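Local coordinates for protein phiAB6 tailspike (Unidentified phage, PDB 5JS4) that serves as a trimeric, beta-helical phage tailspike that fragments the exopolysaccharide of Acinetobacter baumannii, at residues F420-G425 against N468-T473; D424-I429 against W477-G482; I442-M447 against G499-K504. One frame throughout, in Å; residues are numbered along the deposited sequence.

Each of the three contacts joins two coils of one beta-helix and skips the coil between them. Contacts 1 and 2 start from the same stretch, share Asp424 and Gly425 and join the same pair of coils; their centres are about 12 Å apart, and Phe420 packs on Ala427 and Met428 between them. Contact 3 is offset by one coil, its centre about 8 Å from that of contact 1: strand 438-447 lies between 413-421 and 460-469, and its Glu445 O is 2.8 Å from Leu422 N. About 11 Å separates the centres of contacts 2 and 3, which meet where Trp477 NE1 lies 3.0 Å from Ser503 OG. Leu422 also packs on Tyr394, which lines a malonic acid pocket with Arg343 and Asn371.

Contact 1. Residues F420-G425 against N468-T473; sequences FQLGDG and NLKTAT
Lys470 reaches across to Leu422 and Asp424, from one corner of the parallel beta-helix to another and past the coil between, and its ammonium group is gripped by an oxygen of each in the turn that follows strand 413-421. The charged bond comes first: Lys470 NZ is 2.7 Å from Asp424 OD1, a salt bridge in which the lysine approaches from above the carboxylate plane, 42° out of it. The second grip is on the backbone. Lys470 NZ donates to Leu422 O at 2.8 Å, and here too it stands above the plane of the carbonyl, by 47°. Two such bonds largely fix the end of a long, flexible chain. That chain gets there because CG is anti to the backbone N (chi1 -163°) and everything beyond is fully extended, carrying the methylenes straight across the turn.

The coil in the middle ties the same two corners together by another route: Asn448 takes Thr471 N and Ala472 N on its OD1 and gives its ND2 to Asp424 O.

The remaining contacts are van der Waals. Lys470 CD passes 3.5 Å from Gly423 O, and the side chains of Leu422 and Lys470 cross at about a right angle, with Leu422 CD2 4.1 Å from Lys470 CE.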
loop_
_atom_site.group_PDB
_atom_site.type_symbol
_atom_site.label_atom_id
_atom_site.label_comp_id
_atom_site.label_asym_id
_atom_site.label_seq_id
_atom_site.Cartn_x
_atom_site.Cartn_y
_atom_site.Cartn_z
ATOM N N PHE A 420 4.298 -10.945 -16.815
ATOM C CA PHE A 420 4.402 -12.342 -17.236
ATOM C C PHE A 420 3.412 -12.563 -18.382
ATOM O O PHE A 420 2.205 -12.400 -18.187
ATOM C CB PHE A 420 4.034 -13.297 -16.094
ATOM C CG PHE A 420 4.896 -13.179 -14.860
ATOM C CD1 PHE A 420 6.041 -13.949 -14.720
ATOM C CD2 PHE A 420 4.521 -12.351 -13.807
ATOM C CE1 PHE A 420 6.817 -13.872 -13.574
ATOM C CE2 PHE A 420 5.291 -12.270 -12.656
ATOM C CZ PHE A 420 6.439 -13.034 -12.540
ATOM N N GLN A 421 3.901 -12.943 -19.563
ATOM C CA GLN A 421 3.016 -13.147 -20.717
ATOM C C GLN A 421 3.280 -14.453 -21.456
ATOM O O GLN A 421 4.427 -14.790 -21.762
ATOM C CB GLN A 421 3.109 -11.976 -21.702
ATOM C CG GLN A 421 2.063 -12.046 -22.814
ATOM C CD GLN A 421 1.974 -10.782 -23.656
ATOM O OE1 GLN A 421 2.010 -9.665 -23.135
ATOM N NE2 GLN A 421 1.837 -10.952 -24.966
ATOM N N LEU A 422 2.195 -15.172 -21.741
ATOM C CA LEU A 422 2.201 -16.336 -22.638
ATOM C C LEU A 422 3.167 -17.453 -22.222
ATOM O O LEU A 422 3.772 -18.121 -23.066
ATOM C CB LEU A 422 2.428 -15.887 -24.090
ATOM C CG LEU A 422 1.180 -15.308 -24.765
ATOM C CD1 LEU A 422 1.540 -14.542 -26.029
ATOM C CD2 LEU A 422 0.168 -16.404 -25.075
ATOM N N GLY A 423 3.287 -17.661 -20.912
ATOM C CA GLY A 423 4.046 -18.780 -20.371
ATOM C C GLY A 423 3.216 -20.051 -20.348
ATOM O O GLY A 423 2.013 -20.010 -20.077
ATOM N N ASP A 424 3.860 -21.185 -20.619
ATOM C CA ASP A 424 3.189 -22.488 -20.604
ATOM C C ASP A 424 2.932 -22.991 -19.188
ATOM O O ASP A 424 2.139 -23.911 -18.995
ATOM C CB ASP A 424 4.023 -23.542 -21.340
ATOM C CG ASP A 424 4.301 -23.177 -22.780
ATOM O OD1 ASP A 424 3.365 -22.733 -23.480
ATOM O OD2 ASP A 424 5.461 -23.337 -23.215
ATOM N N GLY A 425 3.624 -22.412 -18.207
ATOM C CA GLY A 425 3.499 -22.826 -16.815
ATOM C C GLY A 425 3.065 -21.678 -15.924
ATOM O O GLY A 425 2.122 -20.956 -16.248
ATOM N N ASN A 468 -6.649 -13.784 -18.914
ATOM C CA ASN A 468 -6.618 -14.956 -19.795
ATOM C C ASN A 468 -5.597 -16.016 -19.402
ATOM O O ASN A 468 -4.585 -15.733 -18.754
ATOM C CB ASN A 468 -6.432 -14.555 -21.265
ATOM C CG ASN A 468 -7.512 -13.607 -21.751
ATOM O OD1 ASN A 468 -8.653 -13.660 -21.288
ATOM N ND2 ASN A 468 -7.159 -12.733 -22.685
ATOM N N LEU A 469 -5.890 -17.248 -19.809
ATOM C CA LEU A 469 -5.029 -18.390 -19.558
ATOM C C LEU A 469 -4.605 -18.967 -20.902
ATOM O O LEU A 469 -5.371 -18.912 -21.866
ATOM C CB LEU A 469 -5.773 -19.436 -18.727
ATOM C CG LEU A 469 -6.236 -18.964 -17.341
ATOM C CD1 LEU A 469 -7.330 -19.868 -16.792
ATOM C CD2 LEU A 469 -5.067 -18.889 -16.372
ATOM N N LYS A 470 -3.394 -19.512 -20.969
ATOM C CA LYS A 470 -2.846 -19.992 -22.241
ATOM C C LYS A 470 -3.592 -21.229 -22.739
ATOM O O LYS A 470 -4.127 -21.229 -23.852
ATOM C CB LYS A 470 -1.345 -20.281 -22.124
ATOM C CG LYS A 470 -0.646 -20.371 -23.470
ATOM C CD LYS A 470 0.868 -20.304 -23.345
ATOM C CE LYS A 470 1.514 -20.237 -24.721
ATOM N NZ LYS A 470 2.999 -20.313 -24.669
ATOM N N THR A 471 -3.615 -22.275 -21.915
ATOM C CA THR A 471 -4.380 -23.496 -22.209
ATOM C C THR A 471 -5.272 -23.957 -21.050
ATOM O O THR A 471 -6.239 -24.685 -21.274
ATOM C CB THR A 471 -3.462 -24.667 -22.617
ATOM O OG1 THR A 471 -2.553 -24.970 -21.553
ATOM C CG2 THR A 471 -2.680 -24.325 -23.882
ATOM N N ALA A 472 -4.952 -23.550 -19.821
ATOM C CA ALA A 472 -5.778 -23.881 -18.657
ATOM C C ALA A 472 -7.148 -23.214 -18.747
ATOM O O ALA A 472 -7.320 -22.227 -19.459
ATOM C CB ALA A 472 -5.073 -23.469 -17.373
ATOM N N THR A 473 -8.125 -23.769 -18.033
ATOM C CA THR A 473 -9.482 -23.222 -18.021
ATOM C C THR A 473 -9.757 -22.387 -16.770
ATOM O O THR A 473 -10.507 -21.414 -16.831
ATOM C CB THR A 473 -10.543 -24.334 -18.128
ATOM O OG1 THR A 473 -10.329 -25.306 -17.099
ATOM C CG2 THR A 473 -10.465 -25.012 -19.486
#

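Contact 2. Residues D424-I429 against W477-G482; sequences DGHAMI and WLEVTG
Glu479 OE2 is held by two groups, the imidazole of His426 from across the contact and the ammonium of Lys475, which makes a salt bridge to it from just upstream in the chain. His426 NE2 is the donor of the first bond, 3.1 Å from Glu479 OE2 and nearly straight, with an N-H...O angle of 165°. The oxygen lies in the plane of the imidazole, at its edge, so the N-H points directly at it. Seen from the other partner the fit is less regular: the nitrogen comes in above the carboxylate plane, 37° out of it. The two side chains cross at about a right angle. Glu479 covers its share of the distance as a fully extended chain, CG anti to the backbone N (chi1 177°), while the CB of His426 points toward it from two coils earlier.

Glu479 lies on the parallel sheet of the beta-helix in which strand 451-453 runs between strands 426-430 and 478-480, and His426 stands at the corner leading into it, where the chain turns at Ala427. The bond therefore skips a coil, and Lys452 of the middle strand packs against His426 and Glu479 alike. With two partners on the same oxygen, the carboxylate should be restrained from turning about its last bond. The imidazole meets OE2 almost evenly on the two sides of its N-H: His426 CD2 is 3.9 Å from Glu479 OE2, and His426 CE1 is 4.1 Å from the same Glu479 OE2.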
loop_
_atom_site.group_PDB
_atom_site.type_symbol
_atom_site.label_atom_id
_atom_site.label_comp_id
_atom_site.label_asym_id
_atom_site.label_seq_id
_atom_site.Cartn_x
_atom_site.Cartn_y
_atom_site.Cartn_z
ATOM N N ASP A 424 3.860 -21.185 -20.619
ATOM C CA ASP A 424 3.189 -22.488 -20.604
ATOM C C ASP A 424 2.932 -22.991 -19.188
ATOM O O ASP A 424 2.139 -23.911 -18.995
ATOM C CB ASP A 424 4.023 -23.542 -21.340
ATOM C CG ASP A 424 4.301 -23.177 -22.780
ATOM O OD1 ASP A 424 3.365 -22.733 -23.480
ATOM O OD2 ASP A 424 5.461 -23.337 -23.215
ATOM N N GLY A 425 3.624 -22.412 -18.207
ATOM C CA GLY A 425 3.499 -22.826 -16.815
ATOM C C GLY A 425 3.065 -21.678 -15.924
ATOM O O GLY A 425 2.122 -20.956 -16.248
ATOM N N HIS A 426 3.765 -21.515 -14.805
ATOM C CA HIS A 426 3.438 -20.488 -13.815
ATOM C C HIS A 426 4.268 -19.224 -13.998
ATOM O O HIS A 426 5.289 -19.223 -14.686
ATOM C CB HIS A 426 3.674 -21.028 -12.402
ATOM C CG HIS A 426 2.601 -21.950 -11.920
ATOM N ND1 HIS A 426 2.435 -23.225 -12.417
ATOM C CD2 HIS A 426 1.643 -21.785 -10.978
ATOM C CE1 HIS A 426 1.417 -23.803 -11.805
ATOM N NE2 HIS A 426 0.919 -22.950 -10.928
ATOM N N ALA A 427 3.821 -18.147 -13.364
ATOM C CA ALA A 427 4.632 -16.942 -13.257
ATOM C C ALA A 427 5.793 -17.203 -12.299
ATOM O O ALA A 427 6.956 -17.010 -12.656
ATOM C CB ALA A 427 3.791 -15.776 -12.767
ATOM N N MET A 428 5.459 -17.639 -11.086
ATOM C CA MET A 428 6.453 -17.921 -10.049
ATOM C C MET A 428 6.132 -19.229 -9.338
ATOM O O MET A 428 4.978 -19.487 -9.000
ATOM C CB MET A 428 6.486 -16.795 -9.016
ATOM C CG MET A 428 6.759 -15.423 -9.601
ATOM S SD MET A 428 6.876 -14.141 -8.344
ATOM C CE MET A 428 8.415 -14.557 -7.534
ATOM N N ILE A 429 7.162 -20.043 -9.108
ATOM C CA ILE A 429 7.026 -21.276 -8.341
ATOM C C ILE A 429 8.034 -21.292 -7.200
ATOM O O ILE A 429 9.244 -21.258 -7.428
ATOM C CB ILE A 429 7.246 -22.531 -9.214
ATOM C CG1 ILE A 429 6.220 -22.586 -10.347
ATOM C CG2 ILE A 429 7.157 -23.796 -8.361
ATOM C CD1 ILE A 429 6.489 -23.664 -11.379
ATOM N N TRP A 477 -4.927 -16.897 -8.958
ATOM C CA TRP A 477 -3.781 -16.005 -9.151
ATOM C C TRP A 477 -2.673 -16.310 -8.134
ATOM O O TRP A 477 -1.486 -16.160 -8.433
ATOM C CB TRP A 477 -4.216 -14.534 -9.067
ATOM C CG TRP A 477 -4.575 -14.080 -7.689
ATOM C CD1 TRP A 477 -5.793 -14.174 -7.084
ATOM C CD2 TRP A 477 -3.701 -13.466 -6.738
ATOM N NE1 TRP A 477 -5.731 -13.662 -5.813
ATOM C CE2 TRP A 477 -4.457 -13.221 -5.574
ATOM C CE3 TRP A 477 -2.348 -13.108 -6.754
ATOM C CZ2 TRP A 477 -3.908 -12.623 -4.439
ATOM C CZ3 TRP A 477 -1.805 -12.514 -5.625
ATOM C CH2 TRP A 477 -2.585 -12.281 -4.483
ATOM N N LEU A 478 -3.084 -16.727 -6.938
ATOM C CA LEU A 478 -2.182 -17.156 -5.876
ATOM C C LEU A 478 -2.622 -18.539 -5.424
ATOM O O LEU A 478 -3.779 -18.739 -5.038
ATOM C CB LEU A 478 -2.217 -16.175 -4.701
ATOM C CG LEU A 478 -1.360 -16.514 -3.475
ATOM C CD1 LEU A 478 0.125 -16.480 -3.804
ATOM C CD2 LEU A 478 -1.670 -15.558 -2.334
ATOM N N GLU A 479 -1.680 -19.476 -5.468
ATOM C CA GLU A 479 -1.926 -20.885 -5.218
ATOM C C GLU A 479 -1.006 -21.324 -4.079
ATOM O O GLU A 479 0.203 -21.432 -4.264
ATOM C CB GLU A 479 -1.622 -21.641 -6.513
ATOM C CG GLU A 479 -1.750 -23.151 -6.483
ATOM C CD GLU A 479 -1.476 -23.773 -7.849
ATOM O OE1 GLU A 479 -1.410 -25.013 -7.931
ATOM O OE2 GLU A 479 -1.320 -23.030 -8.848
ATOM N N VAL A 480 -1.576 -21.542 -2.897
ATOM C CA VAL A 480 -0.806 -21.971 -1.728
ATOM C C VAL A 480 -1.245 -23.388 -1.373
ATOM O O VAL A 480 -2.414 -23.620 -1.074
ATOM C CB VAL A 480 -1.005 -21.023 -0.528
ATOM C CG1 VAL A 480 -0.056 -21.387 0.610
ATOM C CG2 VAL A 480 -0.790 -19.572 -0.952
ATOM N N THR A 481 -0.305 -24.329 -1.407
ATOM C CA THR A 481 -0.649 -25.753 -1.360
ATOM C C THR A 481 -0.740 -26.343 0.051
ATOM O O THR A 481 -1.453 -27.326 0.264
ATOM C CB THR A 481 0.344 -26.598 -2.186
ATOM O OG1 THR A 481 1.641 -26.552 -1.584
ATOM C CG2 THR A 481 0.424 -26.095 -3.622
ATOM N N GLY A 482 -0.017 -25.766 1.007
ATOM C CA GLY A 482 0.006 -26.288 2.374
ATOM C C GLY A 482 -1.273 -26.001 3.146
ATOM O O GLY A 482 -1.864 -24.929 3.007
#

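Contact 3. Residues I442-M447 against G499-K504; sequences IIFESM and GGWTSK
Inside the right-handed parallel beta-helix, a fold shared with pectate lyases, the indole of Trp501 packs on Phe444 and Met447 from an earlier coil. All three side chains are buried, and Cys466 of strand 460-469, the coil between, touches both aromatic residues. The indole presents the far rim of its six-membered ring. Trp501 CZ2 is 3.5 Å from Phe444 CB, the nearest approach of the contact, and Phe444 CD2 sits over one face, offset toward the rim, 3.8 Å from Trp501 CH2. The two six-membered rings lie obliquely, with planes at 32° and centroids 5.2 Å apart.

No hydrogen bond joins the two segments. The one polar atom of the indole, NE1, instead donates to Asn468 O on the intervening coil, which should restrict rotation of the ring. The CB of Trp501 points toward strand 438-447, and with CG anti to the carbonyl carbon (chi1 -69°) the indole continues to Phe444.

Met447 touches only with CB, and its chain then bends away; Met447 CB meets the indole at its edge, in the ring plane and 4.0 Å from Trp501 CZ2.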
loop_
_atom_site.group_PDB
_atom_site.type_symbol
_atom_site.label_atom_id
_atom_site.label_comp_id
_atom_site.label_asym_id
_atom_site.label_seq_id
_atom_site.Cartn_x
_atom_site.Cartn_y
_atom_site.Cartn_z
ATOM N N ILE A 442 1.886 -6.463 -10.790
ATOM C CA ILE A 442 2.241 -7.642 -11.549
ATOM C C ILE A 442 1.109 -7.945 -12.526
ATOM O O ILE A 442 -0.071 -7.741 -12.220
ATOM C CB ILE A 442 2.524 -8.821 -10.599
ATOM C CG1 ILE A 442 3.867 -8.585 -9.891
ATOM C CG2 ILE A 442 2.535 -10.154 -11.343
ATOM C CD1 ILE A 442 4.156 -9.532 -8.752
ATOM N N ILE A 443 1.490 -8.412 -13.710
ATOM C CA ILE A 443 0.549 -8.755 -14.764
ATOM C C ILE A 443 0.737 -10.226 -15.115
ATOM O O ILE A 443 1.867 -10.664 -15.352
ATOM C CB ILE A 443 0.785 -7.909 -16.035
ATOM C CG1 ILE A 443 0.832 -6.409 -15.705
ATOM C CG2 ILE A 443 -0.291 -8.192 -17.076
ATOM C CD1 ILE A 443 1.376 -5.560 -16.835
ATOM N N PHE A 444 -0.361 -10.980 -15.119
ATOM C CA PHE A 444 -0.390 -12.328 -15.687
ATOM C C PHE A 444 -1.258 -12.263 -16.933
ATOM O O PHE A 444 -2.472 -12.093 -16.827
ATOM C CB PHE A 444 -1.025 -13.360 -14.743
ATOM C CG PHE A 444 -0.369 -13.486 -13.394
ATOM C CD1 PHE A 444 0.996 -13.289 -13.214
ATOM C CD2 PHE A 444 -1.135 -13.867 -12.297
ATOM C CE1 PHE A 444 1.570 -13.440 -11.962
ATOM C CE2 PHE A 444 -0.566 -14.014 -11.046
ATOM C CZ PHE A 444 0.788 -13.801 -10.880
ATOM N N GLU A 445 -0.648 -12.390 -18.106
ATOM C CA GLU A 445 -1.406 -12.400 -19.357
ATOM C C GLU A 445 -1.198 -13.725 -20.079
ATOM O O GLU A 445 -0.086 -14.042 -20.486
ATOM C CB GLU A 445 -1.007 -11.231 -20.260
ATOM C CG GLU A 445 -1.849 -11.140 -21.529
ATOM C CD GLU A 445 -1.587 -9.887 -22.344
ATOM O OE1 GLU A 445 -1.328 -8.820 -21.749
ATOM O OE2 GLU A 445 -1.660 -9.969 -23.589
ATOM N N SER A 446 -2.275 -14.491 -20.228
ATOM C CA SER A 446 -2.229 -15.792 -20.899
ATOM C C SER A 446 -1.127 -16.695 -20.336
ATOM O O SER A 446 -0.310 -17.234 -21.079
ATOM C CB SER A 446 -2.072 -15.608 -22.412
ATOM O OG SER A 446 -3.160 -14.871 -22.942
ATOM N N MET A 447 -1.106 -16.831 -19.013
ATOM C CA MET A 447 -0.239 -17.796 -18.338
ATOM C C MET A 447 -1.065 -19.046 -18.036
ATOM O O MET A 447 -2.276 -19.050 -18.233
ATOM C CB MET A 447 0.304 -17.212 -17.031
ATOM C CG MET A 447 1.113 -15.930 -17.182
ATOM S SD MET A 447 2.689 -16.141 -18.033
ATOM C CE MET A 447 3.582 -17.195 -16.894
ATOM N N GLY A 499 -10.977 -13.859 -17.916
ATOM C CA GLY A 499 -10.699 -15.002 -18.781
ATOM C C GLY A 499 -10.330 -16.309 -18.102
ATOM O O GLY A 499 -9.662 -17.147 -18.707
ATOM N N GLY A 500 -10.761 -16.495 -16.857
ATOM C CA GLY A 500 -10.588 -17.776 -16.171
ATOM C C GLY A 500 -9.852 -17.713 -14.850
ATOM O O GLY A 500 -9.893 -18.665 -14.074
ATOM N N TRP A 501 -9.172 -16.601 -14.584
ATOM C CA TRP A 501 -8.480 -16.445 -13.309
ATOM C C TRP A 501 -9.484 -16.368 -12.164
ATOM O O TRP A 501 -10.549 -15.764 -12.299
ATOM C CB TRP A 501 -7.604 -15.196 -13.299
ATOM C CG TRP A 501 -6.427 -15.285 -14.203
ATOM C CD1 TRP A 501 -6.331 -14.789 -15.466
ATOM C CD2 TRP A 501 -5.171 -15.911 -13.920
ATOM N NE1 TRP A 501 -5.094 -15.054 -15.989
ATOM C CE2 TRP A 501 -4.359 -15.745 -15.061
ATOM C CE3 TRP A 501 -4.648 -16.588 -12.812
ATOM C CZ2 TRP A 501 -3.055 -16.230 -15.129
ATOM C CZ3 TRP A 501 -3.348 -17.076 -12.882
ATOM C CH2 TRP A 501 -2.567 -16.894 -14.034
ATOM N N THR A 502 -9.131 -16.992 -11.047
ATOM C CA THR A 502 -9.954 -16.983 -9.846
ATOM C C THR A 502 -9.111 -16.508 -8.672
ATOM O O THR A 502 -7.898 -16.337 -8.799
ATOM C CB THR A 502 -10.514 -18.384 -9.544
ATOM O OG1 THR A 502 -9.440 -19.331 -9.474
ATOM C CG2 THR A 502 -11.500 -18.810 -10.632
ATOM N N SER A 503 -9.759 -16.285 -7.535
ATOM C CA SER A 503 -9.076 -15.803 -6.341
ATOM C C SER A 503 -9.653 -16.434 -5.087
ATOM O O SER A 503 -10.864 -16.616 -4.979
ATOM C CB SER A 503 -9.201 -14.285 -6.234
ATOM O OG SER A 503 -8.637 -13.825 -5.018
ATOM N N LYS A 504 -8.778 -16.748 -4.138
ATOM C CA LYS A 504 -9.192 -17.187 -2.812
ATOM C C LYS A 504 -8.949 -16.092 -1.766
ATOM O O LYS A 504 -8.945 -16.369 -0.571
ATOM C CB LYS A 504 -8.457 -18.477 -2.431
ATOM C CG LYS A 504 -8.972 -19.705 -3.167
ATOM C CD LYS A 504 -8.209 -20.959 -2.774
ATOM C CE LYS A 504 -8.953 -22.220 -3.182
ATOM N NZ LYS A 504 -9.227 -22.286 -4.644
#